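Local coordinates for protein myosin-17 (PDB 7KFL) that probably recognises and binds cargo through its globular tail, coupling that cargo to a class XI myosin motor in plant cells, at residues Thr63-Pro68 and Glu72-Trp77; Gly168-Asn173 and Asn223-Leu228; Asn80-Leu85 and Asn233-Leu238; Gln59-Ala64 and Thr160-Lys165. All coordinates share one frame; numbering follows the deposited sequence.

Read from the N terminus, the chain first enters interaction 4 at 59-64, near the end of helix 53-65. Interaction 1 starts from the same stretch, sharing T63 and A64, and closes a tight helical hairpin at once by bringing 72-77 back onto it. Helix 71-89 then opens interaction 3 at 80-85, before interaction 4 closes on 160-165; these two therefore cross. Interaction 2 follows on the same long helix 150-186, running from 168-173 to 223-228, and is nested in the loop that interaction 3 closes at 233-238. Together they tie helices 53-65, 71-89, 150-186, 205-231 and the start of 236-260 into one bundle.

Interaction 1 (Thr63-Pro68 and Glu72-Trp77); sequences TAIEVP and EVLAYW
V73 spreads its two methyls over the end of helix 53-65, where both rest against A64 O, CG1 at 3.5 Å and CG2 at 3.4 Å. CG1 sits between the backbone N and the carbonyl carbon (chi1 66°) and also reaches I65 CA, while V73 CG2 lies 3.7 Å from A64 CB. A64 CB also meets the pyrrole side of W77, 3.5 Å from NE1, in an oblique approach to the indole. Deeper in, I65 and L74 cross at about a right angle, with L74 CD2 3.8 Å from I65 CB, and I65 CG2 reaches W77 CD1. V67 CG2 makes a looser touch on V73 CG1. With an alanine in place of V73 both methyls go, which would probably leave a gap over the A64 carbonyl and methyl and take away V67's touch on this helix. The bend of this helical hairpin includes an inverse gamma turn centred on E66, and I65 O is bonded by N70 ND2. The side chains meet through carbon almost everywhere, W77 NE1 apart, and no bond joins the two arms, so the hairpin rests on fit, with I65, L74 and W77 buried beneath.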
loop_
_atom_site.group_PDB
_atom_site.type_symbol
_atom_site.label_atom_id
_atom_site.label_comp_id
_atom_site.label_asym_id
_atom_site.label_seq_id
_atom_site.Cartn_x
_atom_site.Cartn_y
_atom_site.Cartn_z
ATOM N N THR A 63 -0.599 6.882 -21.309
ATOM C CA THR A 63 0.102 6.069 -22.341
ATOM C C THR A 63 1.406 5.497 -21.766
ATOM O O THR A 63 1.837 4.426 -22.242
ATOM C CB THR A 63 0.383 6.883 -23.611
ATOM O OG1 THR A 63 -0.708 7.771 -23.846
ATOM C CG2 THR A 63 0.588 6.006 -24.827
ATOM N N ALA A 64 2.004 6.181 -20.786
ATOM C CA ALA A 64 3.304 5.824 -20.171
ATOM C C ALA A 64 3.144 4.625 -19.226
ATOM O O ALA A 64 4.002 3.725 -19.284
ATOM C CB ALA A 64 3.882 7.019 -19.451
ATOM N N ILE A 65 2.101 4.612 -18.387
ATOM C CA ILE A 65 1.931 3.614 -17.286
ATOM C C ILE A 65 1.286 2.328 -17.824
ATOM O O ILE A 65 1.493 1.276 -17.191
ATOM C CB ILE A 65 1.131 4.196 -16.101
ATOM C CG1 ILE A 65 -0.351 4.401 -16.435
ATOM C CG2 ILE A 65 1.793 5.467 -15.588
ATOM C CD1 ILE A 65 -1.175 4.965 -15.297
ATOM N N GLU A 66 0.546 2.399 -18.935
ATOM C CA GLU A 66 -0.278 1.271 -19.453
ATOM C C GLU A 66 0.564 0.423 -20.421
ATOM O O GLU A 66 0.091 0.146 -21.539
ATOM C CB GLU A 66 -1.566 1.817 -20.079
ATOM C CG GLU A 66 -2.782 0.933 -19.846
ATOM C CD GLU A 66 -3.142 0.700 -18.385
ATOM O OE1 GLU A 66 -3.127 -0.474 -17.956
ATOM O OE2 GLU A 66 -3.443 1.689 -17.678
ATOM N N VAL A 67 1.754 0.002 -19.978
ATOM C CA VAL A 67 2.713 -0.856 -20.741
ATOM C C VAL A 67 3.137 -2.016 -19.839
ATOM O O VAL A 67 2.989 -1.938 -18.621
ATOM C CB VAL A 67 3.929 -0.048 -21.242
ATOM C CG1 VAL A 67 3.565 0.845 -22.418
ATOM C CG2 VAL A 67 4.581 0.765 -20.133
ATOM N N PRO A 68 3.675 -3.127 -20.395
ATOM C CA PRO A 68 4.094 -4.269 -19.580
ATOM C C PRO A 68 5.379 -3.976 -18.790
ATOM O O PRO A 68 6.270 -3.347 -19.338
ATOM C CB PRO A 68 4.335 -5.371 -20.620
ATOM C CG PRO A 68 4.772 -4.605 -21.850
ATOM C CD PRO A 68 3.926 -3.348 -21.831
ATOM N N GLU A 72 8.881 0.985 -13.025
ATOM C CA GLU A 72 9.793 2.159 -13.071
ATOM C C GLU A 72 9.000 3.402 -13.489
ATOM O O GLU A 72 9.146 4.444 -12.819
ATOM C CB GLU A 72 10.960 1.897 -14.024
ATOM C CG GLU A 72 11.852 0.746 -13.590
ATOM C CD GLU A 72 13.092 0.548 -14.447
ATOM O OE1 GLU A 72 13.723 1.564 -14.817
ATOM O OE2 GLU A 72 13.423 -0.621 -14.747
ATOM N N VAL A 73 8.188 3.286 -14.543
ATOM C CA VAL A 73 7.361 4.398 -15.104
ATOM C C VAL A 73 6.246 4.768 -14.112
ATOM O O VAL A 73 5.870 5.960 -14.082
ATOM C CB VAL A 73 6.807 4.047 -16.501
ATOM C CG1 VAL A 73 5.816 2.895 -16.467
ATOM C CG2 VAL A 73 6.189 5.256 -17.186
ATOM N N LEU A 74 5.742 3.803 -13.331
ATOM C CA LEU A 74 4.689 4.030 -12.300
ATOM C C LEU A 74 5.274 4.802 -11.114
ATOM O O LEU A 74 4.643 5.785 -10.687
ATOM C CB LEU A 74 4.105 2.693 -11.833
ATOM C CG LEU A 74 2.977 2.126 -12.695
ATOM C CD1 LEU A 74 2.723 0.668 -12.352
ATOM C CD2 LEU A 74 1.704 2.942 -12.534
ATOM N N ALA A 75 6.417 4.357 -10.588
ATOM C CA ALA A 75 7.139 5.004 -9.465
ATOM C C ALA A 75 7.496 6.443 -9.855
ATOM O O ALA A 75 7.345 7.350 -9.004
ATOM C CB ALA A 75 8.368 4.201 -9.110
ATOM N N TYR A 76 7.931 6.634 -11.106
ATOM C CA TYR A 76 8.294 7.944 -11.707
ATOM C C TYR A 76 7.080 8.876 -11.681
ATOM O O TYR A 76 7.193 10.006 -11.167
ATOM C CB TYR A 76 8.808 7.761 -13.138
ATOM C CG TYR A 76 9.244 9.040 -13.807
ATOM C CD1 TYR A 76 10.431 9.663 -13.449
ATOM C CD2 TYR A 76 8.471 9.636 -14.790
ATOM C CE1 TYR A 76 10.839 10.844 -14.052
ATOM C CE2 TYR A 76 8.864 10.816 -15.403
ATOM C CZ TYR A 76 10.052 11.423 -15.033
ATOM O OH TYR A 76 10.445 12.586 -15.631
ATOM N N TRP A 77 5.947 8.405 -12.214
ATOM C CA TRP A 77 4.712 9.217 -12.396
ATOM C C TRP A 77 3.939 9.351 -11.079
ATOM O O TRP A 77 3.127 10.287 -10.983
ATOM C CB TRP A 77 3.844 8.652 -13.528
ATOM C CG TRP A 77 4.306 9.113 -14.873
ATOM C CD1 TRP A 77 4.713 8.343 -15.923
ATOM C CD2 TRP A 77 4.452 10.479 -15.298
ATOM N NE1 TRP A 77 5.080 9.133 -16.979
ATOM C CE2 TRP A 77 4.933 10.448 -16.624
ATOM C CE3 TRP A 77 4.216 11.719 -14.692
ATOM C CZ2 TRP A 77 5.179 11.613 -17.348
ATOM C CZ3 TRP A 77 4.455 12.870 -15.411
ATOM C CH2 TRP A 77 4.930 12.814 -16.721
#

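Interaction 2 (Gly168-Asn173 and Asn223-Leu228); sequences GMIRDN and NSYLNL
Y225 reaches from helix 205-231 to helix 150-186, and its ring extends across between two backbones whose nearest CA atoms, those of I170 and Y225, lie 8.3 Å apart. The closer part of the contact is at the far half of this ring. CE2 of Y225 comes obliquely to within 4.0 Å of I170 O, while the phenol oxygen Y225 OH stands 3.7 Å from N173 O, too far for a bond, and 4.1 Å from N173 CB. With CG anti to its carbonyl carbon (chi1 -75°), Y225 lays its ring obliquely against the backbone of I170 and N173. Nearer the stem of the tyrosine the fit slackens, and this is the loose side of the contact: I170 CG2 only grazes Y225 CD2 at 4.4 Å. The flank of helix 150-186 turned from Y225 carries a salt bridge instead, in which D172 OD1 pairs with R171 NE at 3.1 Å, met from above the carboxylate plane. D172 is exposed there, whereas R171 is buried, its NH1 bonded to Q245 of helix 236-260. The polar ends find their partners beyond the two segments: Y225 OH is bonded to E177 OE1 and N71 ND2, and N173 ND2 to N70 OD1. Chemically, then, the helices share a buried tyrosine whose ring makes van der Waals contacts with the facing backbone, while its hydroxyl is gripped twice, by a carboxylate and an amide, which should limit how far the ring can shift.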
loop_
_atom_site.group_PDB
_atom_site.type_symbol
_atom_site.label_atom_id
_atom_site.label_comp_id
_atom_site.label_asym_id
_atom_site.label_seq_id
_atom_site.Cartn_x
_atom_site.Cartn_y
_atom_site.Cartn_z
ATOM N N GLY A 168 -2.460 2.608 -6.767
ATOM C CA GLY A 168 -3.174 1.317 -6.773
ATOM C C GLY A 168 -2.418 0.248 -7.543
ATOM O O GLY A 168 -2.404 -0.900 -7.073
ATOM N N MET A 169 -1.809 0.610 -8.679
ATOM C CA MET A 169 -1.117 -0.334 -9.603
ATOM C C MET A 169 0.221 -0.784 -9.000
ATOM O O MET A 169 0.529 -1.986 -9.103
ATOM C CB MET A 169 -0.880 0.307 -10.974
ATOM C CG MET A 169 -2.109 0.265 -11.861
ATOM S SD MET A 169 -2.100 1.550 -13.131
ATOM C CE MET A 169 -1.115 0.756 -14.400
ATOM N N ILE A 170 0.982 0.139 -8.402
ATOM C CA ILE A 170 2.247 -0.173 -7.670
ATOM C C ILE A 170 1.918 -1.189 -6.567
ATOM O O ILE A 170 2.545 -2.269 -6.549
ATOM C CB ILE A 170 2.913 1.105 -7.111
ATOM C CG1 ILE A 170 3.496 1.971 -8.232
ATOM C CG2 ILE A 170 3.969 0.763 -6.070
ATOM C CD1 ILE A 170 3.918 3.361 -7.795
ATOM N N ARG A 171 0.960 -0.851 -5.700
ATOM C CA ARG A 171 0.517 -1.692 -4.555
ATOM C C ARG A 171 0.066 -3.068 -5.062
ATOM O O ARG A 171 0.525 -4.077 -4.505
ATOM C CB ARG A 171 -0.613 -0.995 -3.790
ATOM C CG ARG A 171 -1.252 -1.839 -2.695
ATOM C CD ARG A 171 -2.588 -1.267 -2.266
ATOM N NE ARG A 171 -3.581 -1.362 -3.328
ATOM C CZ ARG A 171 -4.757 -0.744 -3.335
ATOM N NH1 ARG A 171 -5.116 0.033 -2.325
ATOM N NH2 ARG A 171 -5.574 -0.907 -4.361
ATOM N N ASP A 172 -0.808 -3.103 -6.070
ATOM C CA ASP A 172 -1.409 -4.356 -6.604
ATOM C C ASP A 172 -0.315 -5.184 -7.300
ATOM O O ASP A 172 -0.331 -6.417 -7.136
ATOM C CB ASP A 172 -2.636 -4.051 -7.476
ATOM C CG ASP A 172 -3.855 -3.560 -6.698
ATOM O OD1 ASP A 172 -3.814 -3.574 -5.444
ATOM O OD2 ASP A 172 -4.845 -3.160 -7.348
ATOM N N ASN A 173 0.621 -4.544 -8.013
ATOM C CA ASN A 173 1.788 -5.216 -8.655
ATOM C C ASN A 173 2.628 -5.940 -7.593
ATOM O O ASN A 173 3.057 -7.084 -7.858
ATOM C CB ASN A 173 2.681 -4.241 -9.431
ATOM C CG ASN A 173 2.144 -3.874 -10.799
ATOM O OD1 ASN A 173 1.090 -4.351 -11.214
ATOM N ND2 ASN A 173 2.862 -3.018 -11.507
ATOM N N ASN A 223 11.828 -4.791 -0.392
ATOM C CA ASN A 223 13.005 -3.880 -0.484
ATOM C C ASN A 223 13.145 -3.339 -1.914
ATOM O O ASN A 223 13.491 -2.151 -2.052
ATOM C CB ASN A 223 14.301 -4.565 -0.032
ATOM C CG ASN A 223 14.545 -4.478 1.460
ATOM O OD1 ASN A 223 14.048 -3.576 2.130
ATOM N ND2 ASN A 223 15.330 -5.401 1.992
ATOM N N SER A 224 12.907 -4.172 -2.933
ATOM C CA SER A 224 12.934 -3.773 -4.366
ATOM C C SER A 224 12.025 -2.557 -4.573
ATOM O O SER A 224 12.515 -1.525 -5.078
ATOM C CB SER A 224 12.519 -4.904 -5.265
ATOM O OG SER A 224 13.324 -6.047 -5.039
ATOM N N TYR A 225 10.755 -2.679 -4.178
ATOM C CA TYR A 225 9.709 -1.638 -4.355
ATOM C C TYR A 225 10.053 -0.428 -3.480
ATOM O O TYR A 225 9.892 0.709 -3.959
ATOM C CB TYR A 225 8.315 -2.213 -4.084
ATOM C CG TYR A 225 7.785 -3.088 -5.193
ATOM C CD1 TYR A 225 8.306 -4.352 -5.411
ATOM C CD2 TYR A 225 6.779 -2.652 -6.040
ATOM C CE1 TYR A 225 7.835 -5.168 -6.426
ATOM C CE2 TYR A 225 6.298 -3.453 -7.065
ATOM C CZ TYR A 225 6.826 -4.719 -7.258
ATOM O OH TYR A 225 6.369 -5.526 -8.258
ATOM N N LEU A 226 10.541 -0.660 -2.258
ATOM C CA LEU A 226 10.993 0.424 -1.343
ATOM C C LEU A 226 12.090 1.245 -2.035
ATOM O O LEU A 226 11.952 2.478 -2.094
ATOM C CB LEU A 226 11.489 -0.183 -0.025
ATOM C CG LEU A 226 12.053 0.807 0.993
ATOM C CD1 LEU A 226 11.054 1.912 1.304
ATOM C CD2 LEU A 226 12.465 0.095 2.271
ATOM N N ASN A 227 13.121 0.582 -2.566
ATOM C CA ASN A 227 14.319 1.231 -3.167
ATOM C C ASN A 227 13.934 1.920 -4.483
ATOM O O ASN A 227 14.524 2.980 -4.785
ATOM C CB ASN A 227 15.462 0.232 -3.368
ATOM C CG ASN A 227 16.041 -0.278 -2.064
ATOM O OD1 ASN A 227 16.154 0.467 -1.094
ATOM N ND2 ASN A 227 16.416 -1.546 -2.030
ATOM N N LEU A 228 12.985 1.342 -5.230
ATOM C CA LEU A 228 12.479 1.876 -6.525
ATOM C C LEU A 228 11.728 3.191 -6.289
ATOM O O LEU A 228 11.774 4.068 -7.175
ATOM C CB LEU A 228 11.559 0.836 -7.174
ATOM C CG LEU A 228 10.848 1.282 -8.450
ATOM C CD1 LEU A 228 11.848 1.659 -9.533
ATOM C CD2 LEU A 228 9.909 0.196 -8.949
#

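Interaction 3 (Asn80-Leu85 and Asn233-Leu238); sequences NSATLL and NAPPFL
A82 and P235 make the apolar core of this contact: the single methyl of A82 faces the proline ring, CB to CG at 4.1 Å. L238 adds a second apolar touch from the first turn of its helix, its CD1 4.3 Å from the same A82 CB. CG of L238 lies anti to the carbonyl carbon (chi1 -86°), and together with an extended chi2 of -161° this brings CD1 to the methyl alongside the proline. One methyl thus touches both the ring and the leucine, each at loose van der Waals range, with the CA atoms of A82 and P235 separated by 7.8 Å.

The backbone interactions belong to the connection itself. N233, at positive phi, is the C-prime residue of a Schellman motif that ends helix 205-231. P235 then occupies the N-cap position of helix 236-260, and its carbonyl oxygen accepts a weak bond from L238 N at 2.9 Å.

Polar side chains on helix 71-89 look to other partners. N80 OD1 is bonded to A33 N at helix 31-43, and S81 OG returns to W77 O. N233 O takes a weak bond from S79 OG, a polar tie between the same two parts of the chain.

The contact thus seats the turn between helices 205-231 and 236-260 on a flank of helix 71-89. Helix 150-186 packs on another flank through L84 and L85, helix 31-43 meets N80, T83 and L84, and F386 of the C-terminal segment touches L238.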
loop_
_atom_site.group_PDB
_atom_site.type_symbol
_atom_site.label_atom_id
_atom_site.label_comp_id
_atom_site.label_asym_id
_atom_site.label_seq_id
_atom_site.Cartn_x
_atom_site.Cartn_y
_atom_site.Cartn_z
ATOM N N ASN A 80 5.939 12.378 -9.552
ATOM C CA ASN A 80 5.642 13.583 -10.375
ATOM C C ASN A 80 4.202 14.050 -10.132
ATOM O O ASN A 80 4.008 15.263 -9.914
ATOM C CB ASN A 80 5.894 13.333 -11.863
ATOM C CG ASN A 80 7.318 13.654 -12.260
ATOM O OD1 ASN A 80 7.675 14.823 -12.390
ATOM N ND2 ASN A 80 8.143 12.633 -12.430
ATOM N N SER A 81 3.230 13.134 -10.185
ATOM C CA SER A 81 1.788 13.431 -9.991
ATOM C C SER A 81 1.572 14.055 -8.609
ATOM O O SER A 81 0.854 15.069 -8.526
ATOM C CB SER A 81 0.945 12.200 -10.173
ATOM O OG SER A 81 1.167 11.629 -11.452
ATOM N N ALA A 82 2.177 13.468 -7.574
ATOM C CA ALA A 82 2.081 13.928 -6.169
ATOM C C ALA A 82 2.563 15.381 -6.071
ATOM O O ALA A 82 1.845 16.195 -5.460
ATOM C CB ALA A 82 2.870 13.009 -5.265
ATOM N N THR A 83 3.716 15.697 -6.671
ATOM C CA THR A 83 4.342 17.048 -6.634
ATOM C C THR A 83 3.493 18.033 -7.449
ATOM O O THR A 83 3.296 19.166 -6.966
ATOM C CB THR A 83 5.801 17.014 -7.111
ATOM O OG1 THR A 83 6.487 16.026 -6.343
ATOM C CG2 THR A 83 6.505 18.347 -6.961
ATOM N N LEU A 84 3.004 17.626 -8.628
ATOM C CA LEU A 84 2.168 18.498 -9.496
ATOM C C LEU A 84 0.858 18.834 -8.773
ATOM O O LEU A 84 0.481 20.021 -8.775
ATOM C CB LEU A 84 1.894 17.819 -10.843
ATOM C CG LEU A 84 1.126 18.671 -11.855
ATOM C CD1 LEU A 84 1.619 20.116 -11.869
ATOM C CD2 LEU A 84 1.222 18.072 -13.252
ATOM N N LEU A 85 0.200 17.829 -8.181
ATOM C CA LEU A 85 -1.080 17.995 -7.439
ATOM C C LEU A 85 -0.860 18.900 -6.219
ATOM O O LEU A 85 -1.761 19.712 -5.928
ATOM C CB LEU A 85 -1.624 16.623 -7.029
ATOM C CG LEU A 85 -2.437 15.905 -8.103
ATOM C CD1 LEU A 85 -2.559 14.421 -7.798
ATOM C CD2 LEU A 85 -3.813 16.536 -8.258
ATOM N N ASN A 233 12.255 9.304 -5.425
ATOM C CA ASN A 233 11.953 10.316 -4.375
ATOM C C ASN A 233 10.438 10.414 -4.163
ATOM O O ASN A 233 9.921 11.545 -4.053
ATOM C CB ASN A 233 12.581 11.669 -4.716
ATOM C CG ASN A 233 14.083 11.662 -4.528
ATOM O OD1 ASN A 233 14.565 11.706 -3.399
ATOM N ND2 ASN A 233 14.826 11.596 -5.620
ATOM N N ALA A 234 9.759 9.266 -4.106
ATOM C CA ALA A 234 8.329 9.151 -3.740
ATOM C C ALA A 234 8.155 9.705 -2.328
ATOM O O ALA A 234 8.928 9.353 -1.439
ATOM C CB ALA A 234 7.883 7.713 -3.831
ATOM N N PRO A 235 7.167 10.595 -2.077
ATOM C CA PRO A 235 6.999 11.201 -0.756
ATOM C C PRO A 235 6.790 10.124 0.307
ATOM O O PRO A 235 5.876 9.312 0.185
ATOM C CB PRO A 235 5.771 12.113 -0.901
ATOM C CG PRO A 235 5.061 11.609 -2.143
ATOM C CD PRO A 235 6.150 11.055 -3.036
ATOM N N PRO A 236 7.636 10.070 1.363
ATOM C CA PRO A 236 7.580 8.985 2.346
ATOM C C PRO A 236 6.154 8.627 2.801
ATOM O O PRO A 236 5.872 7.451 2.947
ATOM C CB PRO A 236 8.403 9.542 3.517
ATOM C CG PRO A 236 9.417 10.447 2.855
ATOM C CD PRO A 236 8.691 11.051 1.672
ATOM N N PHE A 237 5.306 9.642 3.000
ATOM C CA PHE A 237 3.877 9.522 3.401
ATOM C C PHE A 237 3.157 8.503 2.505
ATOM O O PHE A 237 2.485 7.603 3.043
ATOM C CB PHE A 237 3.195 10.891 3.343
ATOM C CG PHE A 237 1.714 10.868 3.620
ATOM C CD1 PHE A 237 0.806 10.603 2.604
ATOM C CD2 PHE A 237 1.225 11.103 4.897
ATOM C CE1 PHE A 237 -0.555 10.572 2.859
ATOM C CE2 PHE A 237 -0.137 11.074 5.150
ATOM C CZ PHE A 237 -1.026 10.812 4.130
ATOM N N LEU A 238 3.283 8.651 1.183
ATOM C CA LEU A 238 2.631 7.754 0.186
ATOM C C LEU A 238 3.222 6.344 0.285
ATOM O O LEU A 238 2.459 5.382 0.087
ATOM C CB LEU A 238 2.806 8.312 -1.231
ATOM C CG LEU A 238 1.769 9.338 -1.690
ATOM C CD1 LEU A 238 1.773 9.454 -3.208
ATOM C CD2 LEU A 238 0.372 8.986 -1.200
#

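Interaction 4 (Gln59-Ala64 and Thr160-Lys165); sequences QTIATA and TAFLEK
A first torsion of -99°, well off the usual staggered position, swings the ring of F162 out from helix 150-186, and a second of 86° turns it across its own stem, placing the far end of the ring against A62. There CE2 and CZ of F162 both lie 3.6 Å from A62 CB, the methyl approaching obliquely, and CE2 comes within 3.7 Å of A62 CA. The small side chain at A62 lets the phenyl come this near to the helix backbone. I61 adds a lighter touch next to it, its CG2 4.3 Å from F162 CD2. Since one ring carries the whole contact between the two segments, an alanine in place of F162 would probably leave A62 and I61 facing a gap and these two segments without side-chain contact. Their nearest CA atoms, A62 and F162, are 7.9 Å apart. About one turn on from F162, K165 NZ makes a long, weak ion pair with E66 OE2 just past the end of helix 53-65. Around the contact, helix 4-20 covers T60 on the first helix; on the second, L163 packs against L78 and L85 of helix 71-89 and against I391 of helix 388-393, and T160 touches V388.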
loop_
_atom_site.group_PDB
_atom_site.type_symbol
_atom_site.label_atom_id
_atom_site.label_comp_id
_atom_site.label_asym_id
_atom_site.label_seq_id
_atom_site.Cartn_x
_atom_site.Cartn_y
_atom_site.Cartn_z
ATOM N N GLN A 59 -3.159 12.222 -21.175
ATOM C CA GLN A 59 -2.979 11.180 -22.224
ATOM C C GLN A 59 -1.543 10.641 -22.176
ATOM O O GLN A 59 -1.368 9.413 -22.301
ATOM C CB GLN A 59 -3.307 11.748 -23.605
ATOM C CG GLN A 59 -4.802 11.903 -23.853
ATOM C CD GLN A 59 -5.116 12.813 -25.016
ATOM O OE1 GLN A 59 -4.227 13.263 -25.740
ATOM N NE2 GLN A 59 -6.396 13.094 -25.207
ATOM N N THR A 60 -0.562 11.528 -21.996
ATOM C CA THR A 60 0.887 11.196 -21.929
ATOM C C THR A 60 1.131 10.247 -20.749
ATOM O O THR A 60 1.720 9.167 -20.974
ATOM C CB THR A 60 1.736 12.472 -21.850
ATOM O OG1 THR A 60 1.439 13.259 -23.005
ATOM C CG2 THR A 60 3.224 12.203 -21.787
ATOM N N ILE A 61 0.684 10.631 -19.547
ATOM C CA ILE A 61 0.832 9.823 -18.298
ATOM C C ILE A 61 0.107 8.486 -18.498
ATOM O O ILE A 61 0.686 7.447 -18.154
ATOM C CB ILE A 61 0.302 10.580 -17.061
ATOM C CG1 ILE A 61 1.063 11.886 -16.817
ATOM C CG2 ILE A 61 0.326 9.682 -15.832
ATOM C CD1 ILE A 61 0.356 12.846 -15.884
ATOM N N ALA A 62 -1.115 8.526 -19.037
ATOM C CA ALA A 62 -1.962 7.340 -19.309
ATOM C C ALA A 62 -1.223 6.372 -20.242
ATOM O O ALA A 62 -1.231 5.167 -19.951
ATOM C CB ALA A 62 -3.287 7.770 -19.889
ATOM N N THR A 63 -0.599 6.882 -21.309
ATOM C CA THR A 63 0.102 6.069 -22.341
ATOM C C THR A 63 1.406 5.497 -21.766
ATOM O O THR A 63 1.837 4.426 -22.242
ATOM C CB THR A 63 0.383 6.883 -23.611
ATOM O OG1 THR A 63 -0.708 7.771 -23.846
ATOM C CG2 THR A 63 0.588 6.006 -24.827
ATOM N N ALA A 64 2.004 6.181 -20.786
ATOM C CA ALA A 64 3.304 5.824 -20.171
ATOM C C ALA A 64 3.144 4.625 -19.226
ATOM O O ALA A 64 4.002 3.725 -19.284
ATOM C CB ALA A 64 3.882 7.019 -19.451
ATOM N N THR A 160 -5.683 13.797 -9.952
ATOM C CA THR A 160 -5.982 13.130 -8.654
ATOM C C THR A 160 -6.333 11.661 -8.925
ATOM O O THR A 160 -5.718 10.783 -8.292
ATOM C CB THR A 160 -7.096 13.865 -7.895
ATOM O OG1 THR A 160 -6.592 15.142 -7.504
ATOM C CG2 THR A 160 -7.583 13.127 -6.666
ATOM N N ALA A 161 -7.269 11.414 -9.846
ATOM C CA ALA A 161 -7.752 10.063 -10.220
ATOM C C ALA A 161 -6.579 9.206 -10.717
ATOM O O ALA A 161 -6.567 8.002 -10.416
ATOM C CB ALA A 161 -8.846 10.160 -11.255
ATOM N N PHE A 162 -5.623 9.799 -11.436
ATOM C CA PHE A 162 -4.456 9.075 -12.010
ATOM C C PHE A 162 -3.426 8.770 -10.914
ATOM O O PHE A 162 -2.811 7.691 -10.981
ATOM C CB PHE A 162 -3.875 9.831 -13.206
ATOM C CG PHE A 162 -4.352 9.276 -14.523
ATOM C CD1 PHE A 162 -5.547 9.700 -15.085
ATOM C CD2 PHE A 162 -3.638 8.279 -15.169
ATOM C CE1 PHE A 162 -5.998 9.166 -16.283
ATOM C CE2 PHE A 162 -4.088 7.749 -16.368
ATOM C CZ PHE A 162 -5.269 8.190 -16.922
ATOM N N LEU A 163 -3.249 9.661 -9.934
ATOM C CA LEU A 163 -2.388 9.402 -8.747
ATOM C C LEU A 163 -2.918 8.171 -8.001
ATOM O O LEU A 163 -2.103 7.300 -7.639
ATOM C CB LEU A 163 -2.369 10.630 -7.832
ATOM C CG LEU A 163 -1.611 10.454 -6.515
ATOM C CD1 LEU A 163 -0.164 10.060 -6.766
ATOM C CD2 LEU A 163 -1.671 11.716 -5.672
ATOM N N GLU A 164 -4.232 8.112 -7.781
ATOM C CA GLU A 164 -4.920 6.996 -7.079
ATOM C C GLU A 164 -4.752 5.707 -7.892
ATOM O O GLU A 164 -4.463 4.667 -7.279
ATOM C CB GLU A 164 -6.388 7.351 -6.845
ATOM C CG GLU A 164 -6.573 8.417 -5.776
ATOM C CD GLU A 164 -7.953 9.047 -5.700
ATOM O OE1 GLU A 164 -8.857 8.590 -6.429
ATOM O OE2 GLU A 164 -8.116 10.000 -4.912
ATOM N N LYS A 165 -4.905 5.782 -9.218
ATOM C CA LYS A 165 -4.742 4.630 -10.148
ATOM C C LYS A 165 -3.297 4.120 -10.099
ATOM O O LYS A 165 -3.102 2.893 -9.981
ATOM C CB LYS A 165 -5.113 5.034 -11.577
ATOM C CG LYS A 165 -4.870 3.968 -12.635
ATOM C CD LYS A 165 -5.533 4.283 -13.957
ATOM C CE LYS A 165 -5.074 3.383 -15.084
ATOM N NZ LYS A 165 -5.541 1.990 -14.901
#